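Local coordinates for ABC-type amino acid transport system, periplasmic component (Caldanaerobacter subterraneus subsp. tengcongensis MB4, PDB 4YMX), which binds arginine between its two lobes as the substrate-binding component of an amino acid ABC transporter, at residues A[156-159]-A[160-164]; A[139-142]-A[143-146]; A[173-176]-A[177-180]. All coordinates share one frame; numbering follows the deposited sequence.

Contact 1 of 3, residues A[156-159]-A[160-164]; sequences TSEE and AAKKI. With ARG (arginine), chain C.
Three backbone hydrogen bonds make up the frame of helix 156-161: Ala-160 N to Thr-156 O, Ala-161 N to Ser-157 O at 3.0 Å, and Lys-162 N to Glu-158 O. Beyond them a type I turn runs from Ala-161 to Ile-164. Ala-161 sets its methyl against Ile-149 and Val-151 of strand 148-152, while that of Ala-160 packs on Val-218 of a loop; both buried places suit a small side chain.

One turn of helix brings Lys-162 over Glu-158, and the two cross obliquely with CE of Lys-162 3.9 Å from CG of Glu-158. Their charged ends remain 4.5 Å apart, Glu-158 OE1 to Lys-162 NZ; the carboxylate is instead bonded to Gly-154 N through OE1 and to Gln-171 NE2 through OE2. Glu-159 and Lys-163 are joined through a water, which donates to Glu-159 OE2 (2.7 Å) and accepts from Lys-163 NZ (3.0 Å); the lysine chain bends at chi3 (-76°), bringing NZ there.

At the N-terminal end, Thr-156 N donates to OXT of the bound arginine over 2.9 Å, while its OG1 lies 3.3 Å from the ligand CA. A helix N-terminus facing the ligand carboxylate characterises the cleft of periplasmic amino-acid-binding proteins.

Contact 2 of 3, residues A[139-142]-A[143-146]; sequences SKFD and DLKV
Leu-144 lays its CD1 methyl 3.8 Å from CD1 of the Phe-141 ring, the two side chains crossing at about a right angle. They sit on a short 3-10 turn, residues 141-144, in the loop between strands 128-133 and 148-152. Its i to i+3 pattern appears in Leu-144 N donating to Phe-141 O (3.0 Å) and Asp-143 N to Lys-140 O. Leucine suits the inward side, where it also meets Ile-138, Ile-164 and Met-212.

The side chain of Asp-143, within the turn, reaches back to the two amides just before it, with CG turned beside its own backbone N (chi1 -57°). Ser-139 N meets the anti lone pair of Asp-143 OD2 at 2.8 Å, whereas Lys-140 N comes to the same Asp-143 OD2 from above the carboxylate plane, at 3.1 Å. Together with the salt bridge at OD1, these bonds hold the carboxylate's rotation; aspartate suits the place, its short chain setting the carboxylate within reach of amides three and four residues back.

The Lys-140 chain bends at chi4 and brings its ammonium to the syn side of the carboxylate, 19° out of its plane, in a salt bridge with Lys-140 NZ 3.1 Å from Asp-143 OD1.

Contact 3 of 3, residues A[173-176]-A[177-180]; sequences NRVS and DEFM
Val-175 O is gripped by two successive amides of the helix: Phe-179 N, nearly in line with the carbonyl at 3.3 Å, and Glu-178 N, closer at 2.9 Å but weak, the N-H...O angle being only 124°. This is the first turn of helix 175-183, which follows strand 168-172 in the alpha/beta lobe of the binding protein; here the carbonyl takes an i to i+3 and an i to i+4 bond together. The i to i+4 pattern then continues with Met-180 N to Ser-176 O, while Asp-177 N closes back on Arg-174 O.

Apolar packing runs along the buried face. Val-175 and Phe-179 lie side by side and point the same way, the Val-175 CG1 methyl 3.7 Å from ring atom CE2 of Phe-179. The CG of Phe-179 stands beside its backbone N (chi1 -79°), a setting that brings one ring edge round to Val-175 O, near the ring plane. A flat aromatic fits here between strand 189-193 and helix 194-201, stacking on Tyr-200, and branched Val-175 packs on Gln-152 and Tyr-200, its side chain about 4 Å from the bound arginine.

Glu-178, also buried, extends toward the start of the helix, its OE2 3.4 Å from Val-175 CA, and its side chain lies on Ala-150, Gln-152 and Ile-190. Arg-174 leads its guanidinium away from the helix, NH1 making a salt bridge with Asp-85 of strand 80-85 in the other lobe, and stays clear of Asp-177.

Waters tie Asp-177 to the helix start. One accepts from Arg-174 N and donates to Asp-177 OD2 at 2.6 Å, so the aspartate reaches a backbone N-H before the helix indirectly. Ser-176, short and polar, faces the same side: a second water lies 2.7 Å from its OG and donates weakly to Asp-177 OD1.

In the fold
From the N terminus, the three contacts occur in series, neither nesting nor crossing, and each closes a local turn. Contact 2 comes first, in the loop leading from strand 128-133 to strand 148-152. Contact 1 holds the helix of the beta-alpha-beta unit between strands 148-152 and 168-172 and the turn that follows it, and contact 3 opens the helix after strand 168-172. Contacts 1 and 2 touch where Ile-164 CG2 packs 3.3 Å from Leu-144 O, linking that turn to the preceding loop. Contacts 1 and 3 do not touch, their centres about 16 Å apart, yet both come near the bound arginine, contact 1 at its carboxylate. Contact 2 lies out at the surface.

Contact 1 of 3, residues A[156-159]-A[160-164]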
loop_
_atom_site.group_PDB
_atom_site.type_symbol
_atom_site.label_atom_id
_atom_site.label_comp_id
_atom_site.label_asym_id
_atom_site.label_seq_id
_atom_site.Cartn_x
_atom_site.Cartn_y
_atom_site.Cartn_z
ATOM N N THR A 156 4.414 5.995 4.761
ATOM C CA THR A 156 3.930 6.471 6.052
ATOM C C THR A 156 4.315 5.505 7.177
ATOM O O THR A 156 4.458 5.912 8.333
ATOM C CB THR A 156 2.420 6.646 6.047
ATOM O OG1 THR A 156 1.815 5.414 5.640
ATOM C CG2 THR A 156 2.025 7.758 5.079
ATOM N N SER A 157 4.485 4.230 6.844
ATOM C CA SER A 157 4.952 3.250 7.828
ATOM C C SER A 157 6.349 3.633 8.298
ATOM O O SER A 157 6.635 3.627 9.497
ATOM C CB SER A 157 4.952 1.844 7.223
ATOM O OG SER A 157 3.654 1.508 6.742
ATOM N N GLU A 158 7.210 3.991 7.354
ATOM C CA GLU A 158 8.540 4.486 7.687
ATOM C C GLU A 158 8.475 5.772 8.521
ATOM O O GLU A 158 9.195 5.918 9.509
ATOM C CB GLU A 158 9.337 4.707 6.403
ATOM C CG GLU A 158 10.696 5.375 6.594
ATOM C CD GLU A 158 11.427 5.513 5.288
ATOM O OE1 GLU A 158 10.877 6.164 4.370
ATOM O OE2 GLU A 158 12.534 4.951 5.161
ATOM N N GLU A 159 7.604 6.696 8.127
ATOM C CA GLU A 159 7.385 7.922 8.898
ATOM C C GLU A 159 7.007 7.619 10.349
ATOM O O GLU A 159 7.497 8.265 11.287
ATOM C CB GLU A 159 6.281 8.744 8.237
ATOM C CG GLU A 159 5.973 10.049 8.927
ATOM C CD GLU A 159 4.837 10.800 8.260
ATOM O OE1 GLU A 159 4.631 10.620 7.037
ATOM O OE2 GLU A 159 4.142 11.561 8.965
ATOM N N ALA A 160 6.138 6.630 10.534
ATOM C CA ALA A 160 5.694 6.254 11.871
ATOM C C ALA A 160 6.856 5.686 12.686
ATOM O O ALA A 160 7.057 6.056 13.855
ATOM C CB ALA A 160 4.544 5.252 11.782
ATOM N N ALA A 161 7.633 4.799 12.073
ATOM C CA ALA A 161 8.737 4.155 12.783
ATOM C C ALA A 161 9.835 5.137 13.168
ATOM O O ALA A 161 10.491 4.958 14.202
ATOM C CB ALA A 161 9.309 3.010 11.961
ATOM N N LYS A 162 10.028 6.178 12.358
ATOM C CA LYS A 162 11.089 7.157 12.615
ATOM C C LYS A 162 10.885 7.917 13.919
ATOM O O LYS A 162 11.829 8.503 14.452
ATOM C CB LYS A 162 11.210 8.150 11.460
ATOM C CG LYS A 162 11.981 7.632 10.272
ATOM C CD LYS A 162 12.015 8.688 9.168
ATOM C CE LYS A 162 12.902 8.270 8.010
ATOM N NZ LYS A 162 12.886 9.299 6.929
ATOM N N LYS A 163 9.659 7.906 14.426
ATOM C CA LYS A 163 9.334 8.624 15.656
ATOM C C LYS A 163 9.641 7.823 16.920
ATOM O O LYS A 163 9.598 8.361 18.029
ATOM C CB LYS A 163 7.874 9.073 15.632
ATOM C CG LYS A 163 7.613 10.126 14.571
ATOM C CD LYS A 163 6.174 10.616 14.594
ATOM C CE LYS A 163 5.237 9.594 13.980
ATOM N NZ LYS A 163 3.823 10.061 13.985
ATOM N N ILE A 164 9.953 6.540 16.750
ATOM C CA ILE A 164 10.271 5.679 17.883
ATOM C C ILE A 164 11.632 6.069 18.449
ATOM O O ILE A 164 12.609 6.156 17.708
ATOM C CB ILE A 164 10.290 4.203 17.465
ATOM C CG1 ILE A 164 8.893 3.758 17.022
ATOM C CG2 ILE A 164 10.807 3.321 18.595
ATOM C CD1 ILE A 164 8.889 2.482 16.182
HETATM N N ARG C . -0.032 3.527 2.752
HETATM C CA ARG C . 1.443 3.642 2.896
HETATM C C ARG C . 1.963 4.861 2.155
HETATM O O ARG C . 1.220 5.516 1.426
HETATM C CB ARG C . 2.128 2.380 2.369
HETATM C CG ARG C . 1.755 2.025 0.943
HETATM C CD ARG C . 2.659 0.940 0.380
HETATM N NE ARG C . 2.104 0.377 -0.842
HETATM C CZ ARG C . 2.674 -0.590 -1.550
HETATM N NH1 ARG C . 3.829 -1.114 -1.176
HETATM N NH2 ARG C . 2.082 -1.026 -2.646
HETATM O OXT ARG C . 3.135 5.211 2.275
HETATM O O HOH W 1 3.909 11.901 11.669
#

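Contact 2 of 3, residues A[139-142]-A[143-146]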
loop_
_atom_site.group_PDB
_atom_site.type_symbol
_atom_site.label_atom_id
_atom_site.label_comp_id
_atom_site.label_asym_id
_atom_site.label_seq_id
_atom_site.Cartn_x
_atom_site.Cartn_y
_atom_site.Cartn_z
ATOM N N SER A 139 5.517 -6.129 23.619
ATOM C CA SER A 139 4.077 -6.192 23.899
ATOM C C SER A 139 3.379 -4.867 23.657
ATOM O O SER A 139 2.175 -4.819 23.394
ATOM C CB SER A 139 3.833 -6.590 25.356
ATOM O OG SER A 139 4.307 -7.887 25.632
ATOM N N LYS A 140 4.122 -3.779 23.791
ATOM C CA LYS A 140 3.512 -2.467 23.725
ATOM C C LYS A 140 4.448 -1.456 23.091
ATOM O O LYS A 140 5.633 -1.743 22.871
ATOM C CB LYS A 140 3.079 -2.011 25.117
ATOM C CG LYS A 140 4.220 -1.875 26.107
ATOM C CD LYS A 140 3.682 -1.601 27.510
ATOM C CE LYS A 140 4.813 -1.406 28.511
ATOM N NZ LYS A 140 5.689 -2.599 28.605
ATOM N N PHE A 141 3.904 -0.274 22.817
ATOM C CA PHE A 141 4.615 0.766 22.086
ATOM C C PHE A 141 5.953 1.151 22.726
ATOM O O PHE A 141 6.955 1.309 22.024
ATOM C CB PHE A 141 3.709 1.986 21.903
ATOM C CG PHE A 141 4.282 3.039 20.996
ATOM C CD1 PHE A 141 4.350 2.831 19.627
ATOM C CD2 PHE A 141 4.741 4.239 21.515
ATOM C CE1 PHE A 141 4.870 3.809 18.792
ATOM C CE2 PHE A 141 5.259 5.220 20.686
ATOM C CZ PHE A 141 5.326 5.001 19.317
ATOM N N ASP A 142 5.980 1.264 24.054
ATOM C CA ASP A 142 7.207 1.622 24.755
ATOM C C ASP A 142 8.325 0.609 24.497
ATOM O O ASP A 142 9.504 0.968 24.504
ATOM C CB ASP A 142 6.933 1.747 26.259
ATOM C CG ASP A 142 8.029 2.481 26.986
ATOM O OD1 ASP A 142 8.714 1.853 27.818
ATOM O OD2 ASP A 142 8.216 3.684 26.710
ATOM N N ASP A 143 7.957 -0.647 24.255
ATOM C CA ASP A 143 8.939 -1.706 24.029
ATOM C C ASP A 143 9.671 -1.579 22.698
ATOM O O ASP A 143 10.653 -2.272 22.471
ATOM C CB ASP A 143 8.281 -3.088 24.091
ATOM C CG ASP A 143 7.556 -3.348 25.398
ATOM O OD1 ASP A 143 7.810 -2.651 26.405
ATOM O OD2 ASP A 143 6.727 -4.278 25.414
ATOM N N LEU A 144 9.191 -0.707 21.816
ATOM C CA LEU A 144 9.828 -0.512 20.517
ATOM C C LEU A 144 11.098 0.319 20.591
ATOM O O LEU A 144 11.878 0.345 19.634
ATOM C CB LEU A 144 8.864 0.133 19.523
ATOM C CG LEU A 144 7.614 -0.683 19.198
ATOM C CD1 LEU A 144 6.696 0.127 18.305
ATOM C CD2 LEU A 144 7.979 -2.021 18.543
ATOM N N LYS A 145 11.304 1.005 21.714
ATOM C CA LYS A 145 12.512 1.815 21.876
ATOM C C LYS A 145 13.774 0.992 21.653
ATOM O O LYS A 145 13.880 -0.139 22.137
ATOM C CB LYS A 145 12.564 2.453 23.266
ATOM C CG LYS A 145 11.483 3.472 23.515
ATOM C CD LYS A 145 11.625 4.087 24.895
ATOM C CE LYS A 145 10.502 5.072 25.132
ATOM N NZ LYS A 145 9.199 4.459 24.743
ATOM N N VAL A 146 14.727 1.578 20.928
ATOM C CA VAL A 146 16.041 0.971 20.670
ATOM C C VAL A 146 15.994 -0.312 19.817
ATOM O O VAL A 146 17.005 -1.004 19.665
ATOM C CB VAL A 146 16.852 0.705 21.990
ATOM C CG1 VAL A 146 18.355 0.690 21.703
ATOM C CG2 VAL A 146 16.555 1.761 23.055
#

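Contact 3 of 3, residues A[173-176]-A[177-180]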
loop_
_atom_site.group_PDB
_atom_site.type_symbol
_atom_site.label_atom_id
_atom_site.label_comp_id
_atom_site.label_asym_id
_atom_site.label_seq_id
_atom_site.Cartn_x
_atom_site.Cartn_y
_atom_site.Cartn_z
ATOM N N ASN A 173 13.159 -1.858 0.063
ATOM C CA ASN A 173 12.396 -1.489 -1.123
ATOM C C ASN A 173 11.007 -2.109 -1.147
ATOM O O ASN A 173 10.038 -1.442 -1.494
ATOM C CB ASN A 173 13.143 -1.906 -2.389
ATOM C CG ASN A 173 14.389 -1.088 -2.621
ATOM O OD1 ASN A 173 14.482 0.057 -2.177
ATOM N ND2 ASN A 173 15.356 -1.673 -3.316
ATOM N N ARG A 174 10.928 -3.389 -0.785
ATOM C CA ARG A 174 9.704 -4.175 -0.925
ATOM C C ARG A 174 9.285 -4.810 0.392
ATOM O O ARG A 174 10.115 -5.290 1.176
ATOM C CB ARG A 174 9.896 -5.273 -1.980
ATOM C CG ARG A 174 10.274 -4.739 -3.354
ATOM C CD ARG A 174 9.055 -4.204 -4.078
ATOM N NE ARG A 174 8.327 -5.272 -4.765
ATOM C CZ ARG A 174 7.516 -5.088 -5.805
ATOM N NH1 ARG A 174 7.306 -3.874 -6.286
ATOM N NH2 ARG A 174 6.918 -6.127 -6.367
ATOM N N VAL A 175 7.978 -4.822 0.615
ATOM C CA VAL A 175 7.407 -5.345 1.849
ATOM C C VAL A 175 7.751 -6.815 2.060
ATOM O O VAL A 175 7.940 -7.259 3.198
ATOM C CB VAL A 175 5.875 -5.139 1.859
ATOM C CG1 VAL A 175 5.242 -5.794 3.080
ATOM C CG2 VAL A 175 5.558 -3.650 1.832
ATOM N N SER A 176 7.838 -7.577 0.972
ATOM C CA SER A 176 8.138 -8.997 1.085
ATOM C C SER A 176 9.467 -9.244 1.810
ATOM O O SER A 176 9.597 -10.203 2.564
ATOM C CB SER A 176 8.143 -9.651 -0.295
ATOM O OG SER A 176 9.005 -8.941 -1.168
ATOM N N ASP A 177 10.436 -8.356 1.623
ATOM C CA ASP A 177 11.720 -8.495 2.303
ATOM C C ASP A 177 11.655 -8.157 3.783
ATOM O O ASP A 177 12.424 -8.692 4.580
ATOM C CB ASP A 177 12.794 -7.684 1.582
ATOM C CG ASP A 177 13.118 -8.264 0.236
ATOM O OD1 ASP A 177 13.504 -9.452 0.186
ATOM O OD2 ASP A 177 12.944 -7.559 -0.777
ATOM N N GLU A 178 10.719 -7.295 4.163
ATOM C CA GLU A 178 10.509 -6.976 5.570
ATOM C C GLU A 178 10.030 -8.201 6.325
ATOM O O GLU A 178 10.460 -8.459 7.451
ATOM C CB GLU A 178 9.502 -5.835 5.702
ATOM C CG GLU A 178 9.966 -4.560 5.009
ATOM C CD GLU A 178 8.876 -3.522 4.928
ATOM O OE1 GLU A 178 8.190 -3.278 5.951
ATOM O OE2 GLU A 178 8.690 -2.953 3.827
ATOM N N PHE A 179 9.128 -8.957 5.710
ATOM C CA PHE A 179 8.652 -10.178 6.335
ATOM C C PHE A 179 9.721 -11.259 6.397
ATOM O O PHE A 179 9.807 -11.989 7.390
ATOM C CB PHE A 179 7.361 -10.659 5.669
ATOM C CG PHE A 179 6.154 -9.894 6.130
ATOM C CD1 PHE A 179 5.420 -10.347 7.211
ATOM C CD2 PHE A 179 5.801 -8.687 5.526
ATOM C CE1 PHE A 179 4.322 -9.634 7.669
ATOM C CE2 PHE A 179 4.705 -7.967 5.975
ATOM C CZ PHE A 179 3.967 -8.446 7.052
ATOM N N MET A 180 10.563 -11.332 5.369
ATOM C CA MET A 180 11.692 -12.251 5.414
ATOM C C MET A 180 12.660 -11.865 6.536
ATOM O O MET A 180 13.177 -12.734 7.244
ATOM C CB MET A 180 12.399 -12.308 4.057
ATOM C CG MET A 180 11.570 -13.002 2.983
ATOM S SD MET A 180 12.144 -12.631 1.307
ATOM C CE MET A 180 13.776 -13.362 1.338
HETATM O O HOH W 2 13.294 -4.959 -0.729
HETATM O O HOH W 3 11.242 -10.420 -1.267
#